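Local coordinates for protein intracellular exo-alpha-(1->5)-L-arabinofuranosidase (Bifidobacterium longum, PDB 2Y2W) that hydrolyses terminal non-reducing alpha-L-arabinofuranosyl residues, cleaving alpha-(1->5) bonds in branched and debranched arabinans, and also acts on wheat arabinoxylan, at residues R93-L99 with A419-A425; P491-D497 with T549-P555; I149-R154 with N199-M205. The contacts are given in a common frame with arbitrary orientation. Residue numbers count along the deposited sequence, not the author numbering.

Interaction 1: residues R93-L99 with A419-A425; sequences RQDVLDL and AEEHGPA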
loop_
_atom_site.group_PDB
_atom_site.type_symbol
_atom_site.label_atom_id
_atom_site.label_comp_id
_atom_site.label_asym_id
_atom_site.label_seq_id
_atom_site.Cartn_x
_atom_site.Cartn_y
_atom_site.Cartn_z
ATOM N N ARG D 93 -37.522 1.380 11.777
ATOM C CA ARG D 93 -38.888 1.711 11.383
ATOM C C ARG D 93 -39.613 0.474 10.876
ATOM O O ARG D 93 -39.161 -0.171 9.929
ATOM C CB ARG D 93 -38.892 2.797 10.306
ATOM C CG ARG D 93 -38.764 4.209 10.844
ATOM C CD ARG D 93 -38.709 5.242 9.722
ATOM N NE ARG D 93 -39.998 5.421 9.057
ATOM C CZ ARG D 93 -40.344 6.497 8.354
ATOM N NH1 ARG D 93 -39.505 7.519 8.220
ATOM N NH2 ARG D 93 -41.541 6.558 7.788
ATOM N N GLN D 94 -40.736 0.147 11.510
ATOM C CA GLN D 94 -41.516 -1.029 11.125
ATOM C C GLN D 94 -42.274 -0.814 9.822
ATOM O O GLN D 94 -42.417 -1.746 9.032
ATOM C CB GLN D 94 -42.473 -1.461 12.245
ATOM C CG GLN D 94 -43.054 -2.875 12.082
ATOM C CD GLN D 94 -41.985 -3.961 11.982
ATOM O OE1 GLN D 94 -41.175 -4.148 12.891
ATOM N NE2 GLN D 94 -41.990 -4.688 10.870
ATOM N N ASP D 95 -42.748 0.409 9.595
ATOM C CA ASP D 95 -43.473 0.725 8.362
ATOM C C ASP D 95 -42.593 0.531 7.126
ATOM O O ASP D 95 -43.071 0.097 6.074
ATOM C CB ASP D 95 -44.092 2.133 8.404
ATOM C CG ASP D 95 -43.066 3.242 8.641
ATOM O OD1 ASP D 95 -41.867 2.947 8.853
ATOM O OD2 ASP D 95 -43.472 4.425 8.616
ATOM N N VAL D 96 -41.305 0.840 7.275
ATOM C CA VAL D 96 -40.322 0.640 6.218
ATOM C C VAL D 96 -40.055 -0.853 6.035
ATOM O O VAL D 96 -40.052 -1.351 4.905
ATOM C CB VAL D 96 -39.014 1.431 6.502
ATOM C CG1 VAL D 96 -37.883 0.990 5.582
ATOM C CG2 VAL D 96 -39.267 2.922 6.354
ATOM N N LEU D 97 -39.854 -1.559 7.148
ATOM C CA LEU D 97 -39.686 -3.016 7.141
ATOM C C LEU D 97 -40.861 -3.745 6.485
ATOM O O LEU D 97 -40.655 -4.695 5.723
ATOM C CB LEU D 97 -39.476 -3.548 8.561
ATOM C CG LEU D 97 -38.059 -3.607 9.133
ATOM C CD1 LEU D 97 -38.105 -3.794 10.643
ATOM C CD2 LEU D 97 -37.249 -4.719 8.477
ATOM N N ASP D 98 -42.083 -3.297 6.782
ATOM C CA ASP D 98 -43.296 -3.863 6.189
ATOM C C ASP D 98 -43.291 -3.742 4.666
ATOM O O ASP D 98 -43.678 -4.680 3.968
ATOM C CB ASP D 98 -44.554 -3.201 6.770
ATOM C CG ASP D 98 -44.838 -3.621 8.210
ATOM O OD1 ASP D 98 -44.325 -4.675 8.659
ATOM O OD2 ASP D 98 -45.585 -2.891 8.897
ATOM N N LEU D 99 -42.846 -2.592 4.162
ATOM C CA LEU D 99 -42.752 -2.363 2.718
ATOM C C LEU D 99 -41.588 -3.104 2.057
ATOM O O LEU D 99 -41.627 -3.367 0.855
ATOM C CB LEU D 99 -42.680 -0.865 2.398
ATOM C CG LEU D 99 -43.936 -0.020 2.651
ATOM C CD1 LEU D 99 -43.677 1.434 2.309
ATOM C CD2 LEU D 99 -45.131 -0.537 1.864
ATOM N N ALA D 419 -39.606 7.379 2.750
ATOM C CA ALA D 419 -39.986 7.494 4.157
ATOM C C ALA D 419 -39.791 8.920 4.671
ATOM O O ALA D 419 -38.675 9.446 4.660
ATOM C CB ALA D 419 -39.200 6.500 4.997
ATOM N N GLU D 420 -40.885 9.539 5.112
ATOM C CA GLU D 420 -40.861 10.921 5.597
ATOM C C GLU D 420 -40.574 11.033 7.093
ATOM O O GLU D 420 -40.895 10.128 7.865
ATOM C CB GLU D 420 -42.169 11.641 5.255
ATOM C CG GLU D 420 -42.148 12.395 3.922
ATOM C CD GLU D 420 -42.258 11.481 2.713
ATOM O OE1 GLU D 420 -42.721 10.332 2.872
ATOM O OE2 GLU D 420 -41.886 11.913 1.600
ATOM N N GLU D 421 -39.974 12.156 7.481
ATOM C CA GLU D 421 -39.609 12.429 8.871
ATOM C C GLU D 421 -40.825 12.350 9.791
ATOM O O GLU D 421 -41.820 13.051 9.581
ATOM C CB GLU D 421 -38.965 13.815 9.002
ATOM C CG GLU D 421 -37.708 14.039 8.166
ATOM C CD GLU D 421 -37.306 15.509 8.075
ATOM O OE1 GLU D 421 -37.787 16.326 8.895
ATOM O OE2 GLU D 421 -36.507 15.851 7.175
ATOM N N HIS D 422 -40.731 11.480 10.796
ATOM C CA HIS D 422 -41.766 11.303 11.821
ATOM C C HIS D 422 -43.161 11.032 11.233
ATOM O O HIS D 422 -44.185 11.250 11.893
ATOM C CB HIS D 422 -41.791 12.513 12.760
ATOM C CG HIS D 422 -42.016 12.160 14.196
ATOM N ND1 HIS D 422 -43.258 11.830 14.696
ATOM C CD2 HIS D 422 -41.159 12.093 15.242
ATOM C CE1 HIS D 422 -43.155 11.573 15.988
ATOM N NE2 HIS D 422 -41.891 11.726 16.343
ATOM N N GLY D 423 -43.188 10.549 9.992
ATOM C CA GLY D 423 -44.436 10.336 9.273
ATOM C C GLY D 423 -44.486 9.043 8.484
ATOM O O GLY D 423 -43.801 8.078 8.831
ATOM N N PRO D 424 -45.290 9.019 7.404
ATOM C CA PRO D 424 -45.585 7.786 6.684
ATOM C C PRO D 424 -44.462 7.320 5.758
ATOM O O PRO D 424 -43.548 8.083 5.440
ATOM C CB PRO D 424 -46.815 8.163 5.857
ATOM C CG PRO D 424 -46.626 9.607 5.567
ATOM C CD PRO D 424 -45.914 10.191 6.758
ATOM N N ALA D 425 -44.543 6.056 5.354
ATOM C CA ALA D 425 -43.716 5.519 4.287
ATOM C C ALA D 425 -44.643 5.107 3.153
ATOM O O ALA D 425 -45.721 4.555 3.393
ATOM C CB ALA D 425 -42.911 4.339 4.779
#
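Arg93 lays its guanidinium against the 419-425 loop, with Ala419 CB over one face, 3.4 Å from NH1. The loop links the short strands 417-419 and 425-427 in a hairpin-like turn, a type II beta turn from Glu420 to Gly423; Glu420 N bonds Pro424 O at 3.1 Å. It follows the last strand of the (beta/alpha)8 barrel. Arg93 is the N-cap residue of helix 94-103, which lies between the first two barrel strands in sequence. This loop therefore meets the start of an early barrel helix. Arg93 NH1 donates a hydrogen bond to Glu420 O at 3.0 Å. That carbonyl also accepts the turn's own bond, 3.2 Å from Gly423 N. The arginine is held from its own side by Asp95. Arg93 NE bonds Asp95 OD1 at 3.1 Å, and Arg93 NH2 forms a salt bridge with Asp95 OD2 at 3.0 Å. Glu81 forms a salt bridge with NH1, which makes it the arginine's second acidic partner; it also accepts a hydrogen bond from the backbone N of His422. His84 reaches Gly423 O. Beside this charged cluster is a small apolar patch. Val96 CG2 packs on Ala419 CB at 3.8 Å and on Ala425 CB at 4.2 Å. One turn further along the helix, Leu99 CD1 rests 3.9 Å from Ala425 CB.

Interaction 2: residues P491-D497 with T549-P555; sequences PHTLTID and TCTATLP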
loop_
_atom_site.group_PDB
_atom_site.type_symbol
_atom_site.label_atom_id
_atom_site.label_comp_id
_atom_site.label_asym_id
_atom_site.label_seq_id
_atom_site.Cartn_x
_atom_site.Cartn_y
_atom_site.Cartn_z
ATOM N N PRO D 491 -49.906 3.068 -29.158
ATOM C CA PRO D 491 -50.374 1.896 -28.416
ATOM C C PRO D 491 -50.399 0.643 -29.289
ATOM O O PRO D 491 -50.727 0.722 -30.477
ATOM C CB PRO D 491 -51.806 2.282 -28.009
ATOM C CG PRO D 491 -51.941 3.748 -28.314
ATOM C CD PRO D 491 -51.015 3.989 -29.454
ATOM N N HIS D 492 -50.057 -0.498 -28.697
ATOM C CA HIS D 492 -50.029 -1.772 -29.415
ATOM C C HIS D 492 -50.923 -2.816 -28.753
ATOM O O HIS D 492 -51.224 -2.729 -27.561
ATOM C CB HIS D 492 -48.597 -2.307 -29.514
ATOM C CG HIS D 492 -47.643 -1.365 -30.181
ATOM N ND1 HIS D 492 -47.469 -1.324 -31.548
ATOM C CD2 HIS D 492 -46.808 -0.431 -29.667
ATOM C CE1 HIS D 492 -46.570 -0.404 -31.847
ATOM N NE2 HIS D 492 -46.153 0.152 -30.724
ATOM N N THR D 493 -51.347 -3.799 -29.544
ATOM C CA THR D 493 -52.122 -4.930 -29.044
ATOM C C THR D 493 -51.410 -6.223 -29.435
ATOM O O THR D 493 -50.995 -6.391 -30.586
ATOM C CB THR D 493 -53.577 -4.902 -29.571
ATOM O OG1 THR D 493 -54.186 -3.653 -29.221
ATOM C CG2 THR D 493 -54.404 -6.039 -28.974
ATOM N N LEU D 494 -51.262 -7.124 -28.467
ATOM C CA LEU D 494 -50.469 -8.340 -28.651
ATOM C C LEU D 494 -51.244 -9.627 -28.376
ATOM O O LEU D 494 -52.219 -9.634 -27.619
ATOM C CB LEU D 494 -49.190 -8.295 -27.797
ATOM C CG LEU D 494 -49.256 -7.854 -26.330
ATOM C CD1 LEU D 494 -48.226 -8.598 -25.497
ATOM C CD2 LEU D 494 -49.065 -6.347 -26.195
ATOM N N THR D 495 -50.796 -10.710 -29.011
ATOM C CA THR D 495 -51.368 -12.038 -28.813
ATOM C C THR D 495 -50.481 -12.865 -27.888
ATOM O O THR D 495 -49.261 -12.924 -28.068
ATOM C CB THR D 495 -51.555 -12.792 -30.150
ATOM O OG1 THR D 495 -50.346 -12.723 -30.917
ATOM C CG2 THR D 495 -52.699 -12.190 -30.957
ATOM N N ILE D 496 -51.103 -13.496 -26.895
ATOM C CA ILE D 496 -50.380 -14.304 -25.916
ATOM C C ILE D 496 -50.681 -15.786 -26.132
ATOM O O ILE D 496 -51.813 -16.238 -25.939
ATOM C CB ILE D 496 -50.726 -13.892 -24.461
ATOM C CG1 ILE D 496 -50.599 -12.374 -24.279
ATOM C CG2 ILE D 496 -49.838 -14.642 -23.467
ATOM C CD1 ILE D 496 -51.445 -11.810 -23.149
ATOM N N ASP D 497 -49.655 -16.529 -26.538
ATOM C CA ASP D 497 -49.783 -17.956 -26.819
ATOM C C ASP D 497 -48.688 -18.742 -26.096
ATOM O O ASP D 497 -47.572 -18.886 -26.605
ATOM C CB ASP D 497 -49.739 -18.205 -28.336
ATOM C CG ASP D 497 -49.978 -19.666 -28.712
ATOM O OD1 ASP D 497 -50.413 -20.463 -27.852
ATOM O OD2 ASP D 497 -49.729 -20.017 -29.885
ATOM N N THR D 549 -55.440 -19.142 -26.503
ATOM C CA THR D 549 -54.956 -17.804 -26.846
ATOM C C THR D 549 -55.725 -16.704 -26.112
ATOM O O THR D 549 -56.900 -16.875 -25.771
ATOM C CB THR D 549 -55.006 -17.539 -28.373
ATOM O OG1 THR D 549 -56.266 -17.972 -28.901
ATOM C CG2 THR D 549 -53.879 -18.278 -29.088
ATOM N N CYS D 550 -55.044 -15.586 -25.869
ATOM C CA CYS D 550 -55.632 -14.420 -25.204
ATOM C C CYS D 550 -55.005 -13.116 -25.708
ATOM O O CYS D 550 -53.878 -13.118 -26.212
ATOM C CB CYS D 550 -55.504 -14.536 -23.679
ATOM S SG CYS D 550 -53.871 -15.050 -23.071
ATOM N N THR D 551 -55.744 -12.013 -25.578
ATOM C CA THR D 551 -55.295 -10.701 -26.065
ATOM C C THR D 551 -55.486 -9.582 -25.038
ATOM O O THR D 551 -56.376 -9.650 -24.185
ATOM C CB THR D 551 -56.007 -10.286 -27.379
ATOM O OG1 THR D 551 -57.428 -10.293 -27.187
ATOM C CG2 THR D 551 -55.636 -11.220 -28.533
ATOM N N ALA D 552 -54.641 -8.556 -25.141
ATOM C CA ALA D 552 -54.700 -7.375 -24.277
ATOM C C ALA D 552 -54.113 -6.149 -24.977
ATOM O O ALA D 552 -53.196 -6.266 -25.795
ATOM C CB ALA D 552 -53.970 -7.635 -22.963
ATOM N N THR D 553 -54.649 -4.976 -24.646
ATOM C CA THR D 553 -54.190 -3.711 -25.227
ATOM C C THR D 553 -53.194 -2.981 -24.317
ATOM O O THR D 553 -53.499 -2.673 -23.161
ATOM C CB THR D 553 -55.382 -2.776 -25.621
ATOM O OG1 THR D 553 -54.886 -1.489 -26.011
ATOM C CG2 THR D 553 -56.379 -2.609 -24.468
ATOM N N LEU D 554 -52.003 -2.719 -24.852
ATOM C CA LEU D 554 -50.959 -2.004 -24.119
ATOM C C LEU D 554 -50.729 -0.600 -24.679
ATOM O O LEU D 554 -50.164 -0.449 -25.766
ATOM C CB LEU D 554 -49.652 -2.808 -24.101
ATOM C CG LEU D 554 -49.409 -3.768 -22.928
ATOM C CD1 LEU D 554 -50.332 -4.983 -22.972
ATOM C CD2 LEU D 554 -47.953 -4.211 -22.896
ATOM N N PRO D 555 -51.170 0.434 -23.935
ATOM C CA PRO D 555 -50.992 1.828 -24.344
ATOM C C PRO D 555 -49.517 2.221 -24.402
ATOM O O PRO D 555 -48.666 1.509 -23.863
ATOM C CB PRO D 555 -51.704 2.619 -23.238
ATOM C CG PRO D 555 -52.608 1.640 -22.574
ATOM C CD PRO D 555 -51.890 0.333 -22.653
#
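Pro491 leads into the first strand and packs its CB 3.8 Å from Pro555 CA. The strands 492-497 and 550-554 run as an antiparallel pair in the beta domain that accompanies the catalytic barrel in this family 51 enzyme. Their axes come within 4.8 Å. His492 and Leu554 are a hydrogen-bonded pair: His492 N to Leu554 O is 2.9 Å, and Leu554 N to His492 O is 2.8 Å. Thr493 faces Thr553 in a non-hydrogen-bonded pair, with OG1 3.9 Å from Thr553 CB. Leu494 pairs with Ala552 more loosely. Its N is 3.4 Å from Ala552 O, a weak bond. The Leu494 side chain leans along the sheet, and its CD2 touches Leu554 CD1 at 3.7 Å. Thr495 meets Thr551 through their CG2 methyls at 3.9 Å, while its hydroxyl bonds to Ala45 O. Strand 45-48 runs parallel along the other edge of 492-497, so 492-497 is an inner strand. Ile496 and Cys550 are again hydrogen-bonded: Ile496 N is 2.9 Å from Cys550 O, and Cys550 N is 3.3 Å from Ile496 O. Ile496 CB packs on Cys550 SG at 3.6 Å. Asp497 ends the strand beside Thr549. The chemistry is two-sided. Threonines line the more open face, while Leu494, Ile496, Cys550, Ala552 and Leu554 make a mostly apolar face, joined at one end by His492 and suited to burial.

Interaction 3: residues I149-R154 with N199-M205; sequences IDDFYR and NGIEEPM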
loop_
_atom_site.group_PDB
_atom_site.type_symbol
_atom_site.label_atom_id
_atom_site.label_comp_id
_atom_site.label_asym_id
_atom_site.label_seq_id
_atom_site.Cartn_x
_atom_site.Cartn_y
_atom_site.Cartn_z
ATOM N N ILE D 149 -22.355 -2.730 11.368
ATOM C CA ILE D 149 -22.595 -4.126 10.997
ATOM C C ILE D 149 -23.338 -4.927 12.078
ATOM O O ILE D 149 -24.099 -5.836 11.753
ATOM C CB ILE D 149 -21.288 -4.842 10.512
ATOM C CG1 ILE D 149 -21.598 -6.219 9.905
ATOM C CG2 ILE D 149 -20.247 -4.929 11.625
ATOM C CD1 ILE D 149 -22.528 -6.176 8.701
ATOM N N ASP D 150 -23.117 -4.581 13.346
ATOM C CA ASP D 150 -23.875 -5.154 14.462
ATOM C C ASP D 150 -25.368 -4.871 14.281
ATOM O O ASP D 150 -26.201 -5.771 14.403
ATOM C CB ASP D 150 -23.413 -4.559 15.798
ATOM C CG ASP D 150 -22.073 -5.115 16.279
ATOM O OD1 ASP D 150 -21.649 -6.197 15.814
ATOM O OD2 ASP D 150 -21.449 -4.465 17.150
ATOM N N ASP D 151 -25.684 -3.614 13.976
ATOM C CA ASP D 151 -27.064 -3.145 13.888
ATOM C C ASP D 151 -27.738 -3.585 12.594
ATOM O O ASP D 151 -28.896 -4.016 12.613
ATOM C CB ASP D 151 -27.120 -1.621 14.034
ATOM C CG ASP D 151 -26.589 -1.140 15.375
ATOM O OD1 ASP D 151 -27.195 -1.467 16.418
ATOM O OD2 ASP D 151 -25.561 -0.429 15.385
ATOM N N PHE D 152 -27.021 -3.483 11.475
ATOM C CA PHE D 152 -27.569 -3.906 10.190
ATOM C C PHE D 152 -27.814 -5.414 10.142
ATOM O O PHE D 152 -28.716 -5.876 9.438
ATOM C CB PHE D 152 -26.693 -3.463 9.012
ATOM C CG PHE D 152 -27.343 -3.675 7.672
ATOM C CD1 PHE D 152 -28.289 -2.775 7.196
ATOM C CD2 PHE D 152 -27.035 -4.792 6.903
ATOM C CE1 PHE D 152 -28.904 -2.978 5.967
ATOM C CE2 PHE D 152 -27.648 -5.001 5.676
ATOM C CZ PHE D 152 -28.580 -4.093 5.206
ATOM N N TYR D 153 -27.011 -6.171 10.890
ATOM C CA TYR D 153 -27.256 -7.598 11.079
ATOM C C TYR D 153 -28.618 -7.828 11.738
ATOM O O TYR D 153 -29.400 -8.664 11.286
ATOM C CB TYR D 153 -26.153 -8.252 11.919
ATOM C CG TYR D 153 -26.496 -9.663 12.341
ATOM C CD1 TYR D 153 -26.420 -10.719 11.430
ATOM C CD2 TYR D 153 -26.924 -9.939 13.638
ATOM C CE1 TYR D 153 -26.746 -12.017 11.807
ATOM C CE2 TYR D 153 -27.258 -11.232 14.024
ATOM C CZ TYR D 153 -27.163 -12.265 13.104
ATOM O OH TYR D 153 -27.493 -13.546 13.477
ATOM N N ARG D 154 -28.882 -7.083 12.808
ATOM C CA ARG D 154 -30.156 -7.154 13.508
ATOM C C ARG D 154 -31.312 -6.761 12.594
ATOM O O ARG D 154 -32.376 -7.384 12.628
ATOM C CB ARG D 154 -30.133 -6.289 14.771
ATOM C CG ARG D 154 -29.389 -6.932 15.937
ATOM C CD ARG D 154 -29.497 -6.094 17.203
ATOM N NE ARG D 154 -28.510 -5.016 17.243
ATOM C CZ ARG D 154 -27.349 -5.083 17.892
ATOM N NH1 ARG D 154 -27.014 -6.178 18.564
ATOM N NH2 ARG D 154 -26.520 -4.047 17.870
ATOM N N ASN D 199 -20.585 -7.739 22.215
ATOM C CA ASN D 199 -21.447 -6.714 21.626
ATOM C C ASN D 199 -22.914 -7.132 21.484
ATOM O O ASN D 199 -23.750 -6.329 21.063
ATOM C CB ASN D 199 -20.889 -6.247 20.276
ATOM C CG ASN D 199 -19.588 -5.464 20.410
ATOM O OD1 ASN D 199 -19.118 -5.183 21.515
ATOM N ND2 ASN D 199 -18.998 -5.114 19.277
ATOM N N GLY D 200 -23.220 -8.383 21.825
ATOM C CA GLY D 200 -24.603 -8.859 21.873
ATOM C C GLY D 200 -24.998 -9.902 20.841
ATOM O O GLY D 200 -26.143 -10.356 20.825
ATOM N N ILE D 201 -24.058 -10.279 19.975
ATOM C CA ILE D 201 -24.318 -11.272 18.932
ATOM C C ILE D 201 -23.385 -12.471 19.113
ATOM O O ILE D 201 -22.204 -12.420 18.765
ATOM C CB ILE D 201 -24.197 -10.663 17.511
ATOM C CG1 ILE D 201 -25.128 -9.455 17.369
ATOM C CG2 ILE D 201 -24.527 -11.706 16.443
ATOM C CD1 ILE D 201 -24.621 -8.384 16.437
ATOM N N GLU D 202 -23.936 -13.546 19.671
ATOM C CA GLU D 202 -23.159 -14.708 20.079
ATOM C C GLU D 202 -22.730 -15.566 18.893
ATOM O O GLU D 202 -21.551 -15.898 18.748
ATOM C CB GLU D 202 -23.964 -15.543 21.081
ATOM C CG GLU D 202 -23.173 -16.654 21.770
ATOM C CD GLU D 202 -23.954 -17.331 22.887
ATOM O OE1 GLU D 202 -25.206 -17.247 22.887
ATOM O OE2 GLU D 202 -23.311 -17.946 23.767
ATOM N N GLU D 203 -23.697 -15.919 18.053
ATOM C CA GLU D 203 -23.467 -16.760 16.883
ATOM C C GLU D 203 -22.823 -15.968 15.740
ATOM O O GLU D 203 -23.037 -14.756 15.628
ATOM C CB GLU D 203 -24.791 -17.395 16.424
ATOM C CG GLU D 203 -25.733 -16.476 15.621
ATOM C CD GLU D 203 -26.403 -15.370 16.444
ATOM O OE1 GLU D 203 -26.136 -15.243 17.662
ATOM O OE2 GLU D 203 -27.216 -14.621 15.858
ATOM N N PRO D 204 -22.016 -16.645 14.899
ATOM C CA PRO D 204 -21.528 -16.008 13.676
ATOM C C PRO D 204 -22.681 -15.523 12.803
ATOM O O PRO D 204 -23.755 -16.128 12.800
ATOM C CB PRO D 204 -20.766 -17.134 12.980
ATOM C CG PRO D 204 -20.255 -17.957 14.098
ATOM C CD PRO D 204 -21.347 -17.937 15.138
ATOM N N MET D 205 -22.451 -14.435 12.077
ATOM C CA MET D 205 -23.485 -13.816 11.254
ATOM C C MET D 205 -23.751 -14.569 9.950
ATOM O O MET D 205 -24.762 -14.326 9.284
ATOM C CB MET D 205 -23.131 -12.356 10.968
ATOM C CG MET D 205 -22.991 -11.504 12.216
ATOM S SD MET D 205 -22.813 -9.766 11.802
ATOM C CE MET D 205 -22.405 -9.062 13.399
#
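This is a buried helix-to-loop contact on the outer layer of the catalytic domain. The first turns of helix 149-159 pack against the loop between helix 191-198 and strand 209-212. Tyr153 is central. Met205 CG sits over its ring face in a CH-pi contact, 3.9 Å from the centroid, and Met205 SD makes an oblique Met-aromatic contact, 4.3 Å from the centroid. Ile201 CG2 adds an apolar contact, 3.7 Å from Tyr153 CE2. At the ring edge, Tyr153 OH hydrogen-bonds Glu203 OE2 at 2.6 Å. Both segments belong to the (beta/alpha)8 barrel: the helix leads into its third strand and the loop into its fourth. The loop begins with a Schellman motif at Gly200, whose positive phi ends the preceding helix. Just before it, Asn199 ND2 makes a weak 3.3 Å hydrogen bond to Asp150 OD2. Tyr183 bonds both of these side chains. Ile201 CD1 lies 3.7 Å from Asp150 O and 3.9 Å from Arg154 NH1.

How the interactions relate
Interactions 1 and 3 both belong to the catalytic barrel, whereas interaction 2 lies in the beta domain. The centres of 1 and 3 are 23 Å apart, their nearest atoms about 7 Å. They do not touch, but Leu97 packs on the later part of helix 149-159, whose start takes part in interaction 3. In sequence, interaction 3 is nested inside the loop closed by interaction 1. Interaction 2 follows both. Its centre is 38 Å from that of interaction 1 and 50 Å from that of interaction 3. Interaction 1 comes nearest a probable substrate site: the Val96 side chain is about 11 Å from that of Gln409. Interactions 2 and 3 lie away from the inferred catalytic and sugar-binding sites.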